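Riboflavin kinase, putative (Trypanosoma brucei, PDB 3BNW) probably phosphorylates riboflavin with ATP to give the cofactor FMN. Local coordinates at residues 13-25 with 164-178. Sequence-based numbering, arbitrary orientation.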
loop_
_atom_site.group_PDB
_atom_site.type_symbol
_atom_site.label_atom_id
_atom_site.label_comp_id
_atom_site.label_asym_id
_atom_site.label_seq_id
_atom_site.Cartn_x
_atom_site.Cartn_y
_atom_site.Cartn_z
ATOM N N GLY A 13 13.817 -4.322 13.027
ATOM C CA GLY A 13 13.289 -5.663 12.795
ATOM C C GLY A 13 12.189 -6.063 13.770
ATOM O O GLY A 13 12.020 -7.253 14.066
ATOM N N SER A 14 11.469 -5.075 14.300
ATOM C CA SER A 14 10.210 -5.313 14.995
ATOM C C SER A 14 9.070 -5.309 13.975
ATOM O O SER A 14 7.987 -5.826 14.253
ATOM C CB SER A 14 9.967 -4.251 16.076
ATOM O OG SER A 14 9.746 -2.970 15.517
ATOM N N PHE A 15 9.317 -4.728 12.798
ATOM C CA PHE A 15 8.305 -4.654 11.756
ATOM C C PHE A 15 8.296 -5.934 10.943
ATOM O O PHE A 15 9.307 -6.304 10.351
ATOM C CB PHE A 15 8.541 -3.459 10.823
ATOM C CG PHE A 15 7.426 -3.246 9.832
ATOM C CD1 PHE A 15 6.353 -2.433 10.146
ATOM C CD2 PHE A 15 7.429 -3.897 8.606
ATOM C CE1 PHE A 15 5.315 -2.256 9.258
ATOM C CE2 PHE A 15 6.392 -3.725 7.708
ATOM C CZ PHE A 15 5.334 -2.899 8.035
ATOM N N GLN A 16 7.143 -6.595 10.904
ATOM C CA GLN A 16 6.966 -7.819 10.125
ATOM C C GLN A 16 6.417 -7.498 8.729
ATOM O O GLN A 16 5.274 -7.050 8.603
ATOM C CB GLN A 16 6.026 -8.777 10.872
ATOM C CG GLN A 16 5.531 -9.977 10.052
ATOM C CD GLN A 16 6.651 -10.925 9.630
ATOM O OE1 GLN A 16 7.330 -11.517 10.473
ATOM N NE2 GLN A 16 6.835 -11.078 8.323
ATOM N N PRO A 17 7.223 -7.723 7.670
ATOM C CA PRO A 17 6.703 -7.491 6.326
ATOM C C PRO A 17 5.669 -8.537 5.944
ATOM O O PRO A 17 5.670 -9.638 6.490
ATOM C CB PRO A 17 7.945 -7.620 5.427
ATOM C CG PRO A 17 9.102 -7.612 6.326
ATOM C CD PRO A 17 8.618 -8.188 7.617
ATOM N N PHE A 18 4.795 -8.187 5.010
ATOM C CA PHE A 18 3.737 -9.087 4.587
ATOM C C PHE A 18 3.303 -8.810 3.160
ATOM O O PHE A 18 3.767 -7.869 2.521
ATOM C CB PHE A 18 2.536 -8.989 5.536
ATOM C CG PHE A 18 1.842 -7.651 5.513
ATOM C CD1 PHE A 18 0.850 -7.383 4.578
ATOM C CD2 PHE A 18 2.173 -6.668 6.434
ATOM C CE1 PHE A 18 0.210 -6.157 4.548
ATOM C CE2 PHE A 18 1.535 -5.441 6.416
ATOM C CZ PHE A 18 0.549 -5.184 5.469
ATOM N N PHE A 19 2.405 -9.664 2.680
ATOM C CA PHE A 19 1.826 -9.568 1.350
ATOM C C PHE A 19 0.315 -9.419 1.503
ATOM O O PHE A 19 -0.281 -10.014 2.402
ATOM C CB PHE A 19 2.169 -10.833 0.558
ATOM C CG PHE A 19 1.494 -10.924 -0.783
ATOM C CD1 PHE A 19 0.392 -11.751 -0.965
ATOM C CD2 PHE A 19 1.967 -10.192 -1.865
ATOM C CE1 PHE A 19 -0.231 -11.843 -2.203
ATOM C CE2 PHE A 19 1.353 -10.276 -3.103
ATOM C CZ PHE A 19 0.250 -11.103 -3.273
ATOM N N LEU A 20 -0.296 -8.621 0.634
ATOM C CA LEU A 20 -1.738 -8.403 0.683
ATOM C C LEU A 20 -2.291 -8.309 -0.723
ATOM O O LEU A 20 -1.765 -7.564 -1.552
ATOM C CB LEU A 20 -2.059 -7.130 1.476
ATOM C CG LEU A 20 -3.532 -6.764 1.719
ATOM C CD1 LEU A 20 -4.327 -7.927 2.303
ATOM C CD2 LEU A 20 -3.634 -5.536 2.640
ATOM N N ARG A 21 -3.339 -9.080 -0.995
ATOM C CA ARG A 21 -4.002 -9.064 -2.301
ATOM C C ARG A 21 -5.486 -8.801 -2.091
ATOM O O ARG A 21 -6.116 -9.449 -1.255
ATOM C CB ARG A 21 -3.804 -10.399 -3.033
ATOM C CG ARG A 21 -4.525 -10.486 -4.389
ATOM C CD ARG A 21 -4.259 -11.809 -5.112
ATOM N NE ARG A 21 -4.637 -12.977 -4.307
ATOM C CZ ARG A 21 -3.793 -13.883 -3.808
ATOM N NH1 ARG A 21 -2.485 -13.801 -4.025
ATOM N NH2 ARG A 21 -4.265 -14.894 -3.090
ATOM N N GLY A 22 -6.037 -7.855 -2.846
ATOM C CA GLY A 22 -7.455 -7.520 -2.743
ATOM C C GLY A 22 -7.900 -6.575 -3.843
ATOM O O GLY A 22 -7.071 -5.972 -4.516
ATOM N N LYS A 23 -9.213 -6.449 -4.020
ATOM C CA LYS A 23 -9.780 -5.564 -5.039
ATOM C C LYS A 23 -9.821 -4.095 -4.598
ATOM O O LYS A 23 -9.975 -3.789 -3.415
ATOM C CB LYS A 23 -11.186 -6.028 -5.433
ATOM C CG LYS A 23 -11.211 -7.387 -6.115
ATOM C CD LYS A 23 -12.336 -7.501 -7.125
ATOM C CE LYS A 23 -12.470 -8.932 -7.630
ATOM N NZ LYS A 23 -13.299 -9.025 -8.863
ATOM N N VAL A 24 -9.675 -3.198 -5.571
ATOM C CA VAL A 24 -9.770 -1.761 -5.331
ATOM C C VAL A 24 -11.246 -1.366 -5.252
ATOM O O VAL A 24 -12.002 -1.582 -6.209
ATOM C CB VAL A 24 -9.072 -0.948 -6.450
ATOM C CG1 VAL A 24 -9.156 0.550 -6.163
ATOM C CG2 VAL A 24 -7.616 -1.383 -6.602
ATOM N N VAL A 25 -11.643 -0.791 -4.116
ATOM C CA VAL A 25 -13.031 -0.402 -3.858
ATOM C C VAL A 25 -13.131 1.065 -3.436
ATOM O O VAL A 25 -12.118 1.726 -3.196
ATOM C CB VAL A 25 -13.662 -1.284 -2.761
ATOM C CG1 VAL A 25 -13.635 -2.748 -3.174
ATOM C CG2 VAL A 25 -12.947 -1.088 -1.428
ATOM N N LEU A 164 5.396 -13.732 -5.233
ATOM C CA LEU A 164 4.002 -13.596 -4.786
ATOM C C LEU A 164 3.160 -12.736 -5.736
ATOM O O LEU A 164 1.947 -12.938 -5.850
ATOM C CB LEU A 164 3.939 -13.012 -3.370
ATOM C CG LEU A 164 4.011 -13.991 -2.196
ATOM C CD1 LEU A 164 2.670 -14.677 -1.982
ATOM C CD2 LEU A 164 5.104 -15.013 -2.404
ATOM N N PHE A 165 3.798 -11.781 -6.409
ATOM C CA PHE A 165 3.113 -10.988 -7.427
ATOM C C PHE A 165 2.656 -11.892 -8.569
ATOM O O PHE A 165 1.548 -11.746 -9.085
ATOM C CB PHE A 165 4.020 -9.881 -7.981
ATOM C CG PHE A 165 4.280 -8.761 -7.014
ATOM C CD1 PHE A 165 3.227 -8.049 -6.449
ATOM C CD2 PHE A 165 5.583 -8.396 -6.687
ATOM C CE1 PHE A 165 3.466 -7.005 -5.554
ATOM C CE2 PHE A 165 5.831 -7.354 -5.798
ATOM C CZ PHE A 165 4.768 -6.656 -5.231
ATOM N N GLU A 166 3.521 -12.833 -8.939
ATOM C CA GLU A 166 3.262 -13.763 -10.039
ATOM C C GLU A 166 2.485 -15.006 -9.603
ATOM O O GLU A 166 2.164 -15.854 -10.431
ATOM C CB GLU A 166 4.589 -14.180 -10.686
ATOM C CG GLU A 166 5.324 -13.022 -11.355
ATOM C CD GLU A 166 6.760 -13.348 -11.726
ATOM O OE1 GLU A 166 7.160 -14.527 -11.635
ATOM O OE2 GLU A 166 7.496 -12.417 -12.117
ATOM N N SER A 167 2.183 -15.117 -8.312
ATOM C CA SER A 167 1.428 -16.260 -7.807
ATOM C C SER A 167 -0.048 -16.187 -8.202
ATOM O O SER A 167 -0.701 -15.163 -7.982
ATOM C CB SER A 167 1.527 -16.346 -6.287
ATOM O OG SER A 167 0.855 -17.503 -5.816
ATOM N N PRO A 168 -0.583 -17.273 -8.790
ATOM C CA PRO A 168 -2.025 -17.318 -8.997
ATOM C C PRO A 168 -2.738 -17.697 -7.700
ATOM O O PRO A 168 -2.144 -18.346 -6.833
ATOM C CB PRO A 168 -2.191 -18.408 -10.055
ATOM C CG PRO A 168 -1.052 -19.338 -9.812
ATOM C CD PRO A 168 0.083 -18.497 -9.281
ATOM N N SER A 169 -3.990 -17.271 -7.571
ATOM C CA SER A 169 -4.855 -17.666 -6.458
ATOM C C SER A 169 -6.163 -16.891 -6.551
ATOM O O SER A 169 -6.157 -15.654 -6.601
ATOM C CB SER A 169 -4.190 -17.411 -5.102
ATOM O OG SER A 169 -5.121 -17.537 -4.041
ATOM N N SER A 170 -7.276 -17.626 -6.577
ATOM C CA SER A 170 -8.613 -17.032 -6.663
ATOM C C SER A 170 -9.118 -16.513 -5.307
ATOM O O SER A 170 -10.171 -15.872 -5.241
ATOM C CB SER A 170 -9.609 -18.045 -7.242
ATOM O OG SER A 170 -9.638 -19.241 -6.475
ATOM N N THR A 171 -8.366 -16.786 -4.239
ATOM C CA THR A 171 -8.704 -16.304 -2.902
ATOM C C THR A 171 -8.470 -14.797 -2.791
ATOM O O THR A 171 -7.331 -14.334 -2.836
ATOM C CB THR A 171 -7.865 -17.035 -1.816
ATOM O OG1 THR A 171 -8.120 -18.445 -1.881
ATOM C CG2 THR A 171 -8.197 -16.520 -0.410
ATOM N N ILE A 172 -9.558 -14.043 -2.656
ATOM C CA ILE A 172 -9.495 -12.597 -2.406
ATOM C C ILE A 172 -10.477 -12.215 -1.291
ATOM O O ILE A 172 -11.628 -12.654 -1.305
ATOM C CB ILE A 172 -9.812 -11.744 -3.668
ATOM C CG1 ILE A 172 -10.819 -12.465 -4.579
ATOM C CG2 ILE A 172 -8.529 -11.408 -4.426
ATOM C CD1 ILE A 172 -11.448 -11.584 -5.640
ATOM N N PRO A 173 -10.022 -11.419 -0.308
ATOM C CA PRO A 173 -8.641 -10.976 -0.121
ATOM C C PRO A 173 -7.711 -12.102 0.360
ATOM O O PRO A 173 -8.172 -13.197 0.704
ATOM C CB PRO A 173 -8.768 -9.887 0.953
ATOM C CG PRO A 173 -9.970 -10.261 1.722
ATOM C CD PRO A 173 -10.916 -10.866 0.726
ATOM N N TYR A 174 -6.411 -11.823 0.365
ATOM C CA TYR A 174 -5.413 -12.764 0.863
ATOM C C TYR A 174 -4.254 -12.026 1.542
ATOM O O TYR A 174 -3.761 -11.026 1.021
ATOM C CB TYR A 174 -4.881 -13.639 -0.279
ATOM C CG TYR A 174 -3.878 -14.657 0.196
ATOM C CD1 TYR A 174 -2.511 -14.455 0.023
ATOM C CD2 TYR A 174 -4.294 -15.806 0.858
ATOM C CE1 TYR A 174 -1.589 -15.382 0.482
ATOM C CE2 TYR A 174 -3.383 -16.736 1.319
ATOM C CZ TYR A 174 -2.033 -16.519 1.131
ATOM O OH TYR A 174 -1.135 -17.452 1.594
ATOM N N PHE A 175 -3.827 -12.537 2.696
ATOM C CA PHE A 175 -2.714 -11.977 3.458
ATOM C C PHE A 175 -1.656 -13.056 3.684
ATOM O O PHE A 175 -2.005 -14.210 3.933
ATOM C CB PHE A 175 -3.232 -11.451 4.808
ATOM C CG PHE A 175 -2.145 -11.015 5.769
ATOM C CD1 PHE A 175 -1.463 -11.947 6.545
ATOM C CD2 PHE A 175 -1.826 -9.674 5.918
ATOM C CE1 PHE A 175 -0.470 -11.554 7.428
ATOM C CE2 PHE A 175 -0.831 -9.276 6.813
ATOM C CZ PHE A 175 -0.154 -10.222 7.564
ATOM N N GLU A 176 -0.376 -12.680 3.613
ATOM C CA GLU A 176 0.731 -13.602 3.927
ATOM C C GLU A 176 1.989 -12.915 4.486
ATOM O O GLU A 176 2.447 -11.919 3.942
ATOM C CB GLU A 176 1.112 -14.417 2.683
ATOM C CG GLU A 176 2.366 -15.270 2.890
ATOM C CD GLU A 176 2.597 -16.308 1.813
ATOM O OE1 GLU A 176 1.683 -16.575 1.010
ATOM O OE2 GLU A 176 3.713 -16.862 1.777
ATOM N N ASP A 177 2.559 -13.482 5.546
ATOM C CA ASP A 177 3.816 -12.986 6.129
ATOM C C ASP A 177 5.050 -13.369 5.302
ATOM O O ASP A 177 5.094 -14.441 4.700
ATOM C CB ASP A 177 4.002 -13.528 7.554
ATOM C CG ASP A 177 3.270 -12.711 8.603
ATOM O OD1 ASP A 177 3.269 -11.468 8.498
ATOM O OD2 ASP A 177 2.715 -13.308 9.553
ATOM N N LEU A 178 6.058 -12.494 5.312
ATOM C CA LEU A 178 7.332 -12.727 4.620
ATOM C C LEU A 178 8.468 -12.995 5.619
ATOM O O LEU A 178 8.562 -12.317 6.645
ATOM C CB LEU A 178 7.687 -11.520 3.744
ATOM C CG LEU A 178 7.135 -11.505 2.308
ATOM C CD1 LEU A 178 5.674 -11.933 2.257
ATOM C CD2 LEU A 178 7.313 -10.126 1.676
HETATM O O HOH W 1 -0.751 -13.083 -6.292
#
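Strands 18-25 and 174-177 run antiparallel at 170°, and Phe19–Glu176 and Arg21–Tyr174 are the hydrogen-bonded pairs, each joined by two N-H...O bonds. Leu178 N extends the ladder to Pro17 O, which also accepts Gln16 NE2; that same NE2 reaches Leu178 O at 2.7 Å, both carbonyls lying close to the amide plane, a grip that fixes the amide's rotation. Arg21 and Phe19 each bury a large area on the face they share with Tyr174 and Glu176. The arginine chain is extended until chi3 (57°), where the bend turns the guanidinium back over residues 169-174, its plane 6° from that of the Tyr174 ring; NH2 lies nearest Tyr174 CB and CG and meets the ring obliquely, without stacking. Ser169 CB and Tyr174 CB lie over opposite faces of the group, and Arg21 NH2 donates in the guanidinium plane to Thr171 O at 3.1 Å. Arg21 NH1 donates a hydrogen bond to a water, which donates in turn to Leu164 O and Ser167 O, so one arginine links the 164-171 loop to strand 18-25. The pairing adds the C-terminal strand to the antiparallel sheet of the riboflavin kinase fold, where 18-25 also pairs with 115-126. Leu164 CB sits over the Phe19 ring, 3.9 Å from its centroid, a CH-pi contact, while Tyr174 CD1 approaches that ring's edge. On the other face, Phe18 and Phe175 form a slipped, near-parallel aromatic pair, centroids 5.0 Å apart; Phe175 CE2 lies over the Phe18 ring, and helix 46-52 packs against both through Leu52 and Cys51.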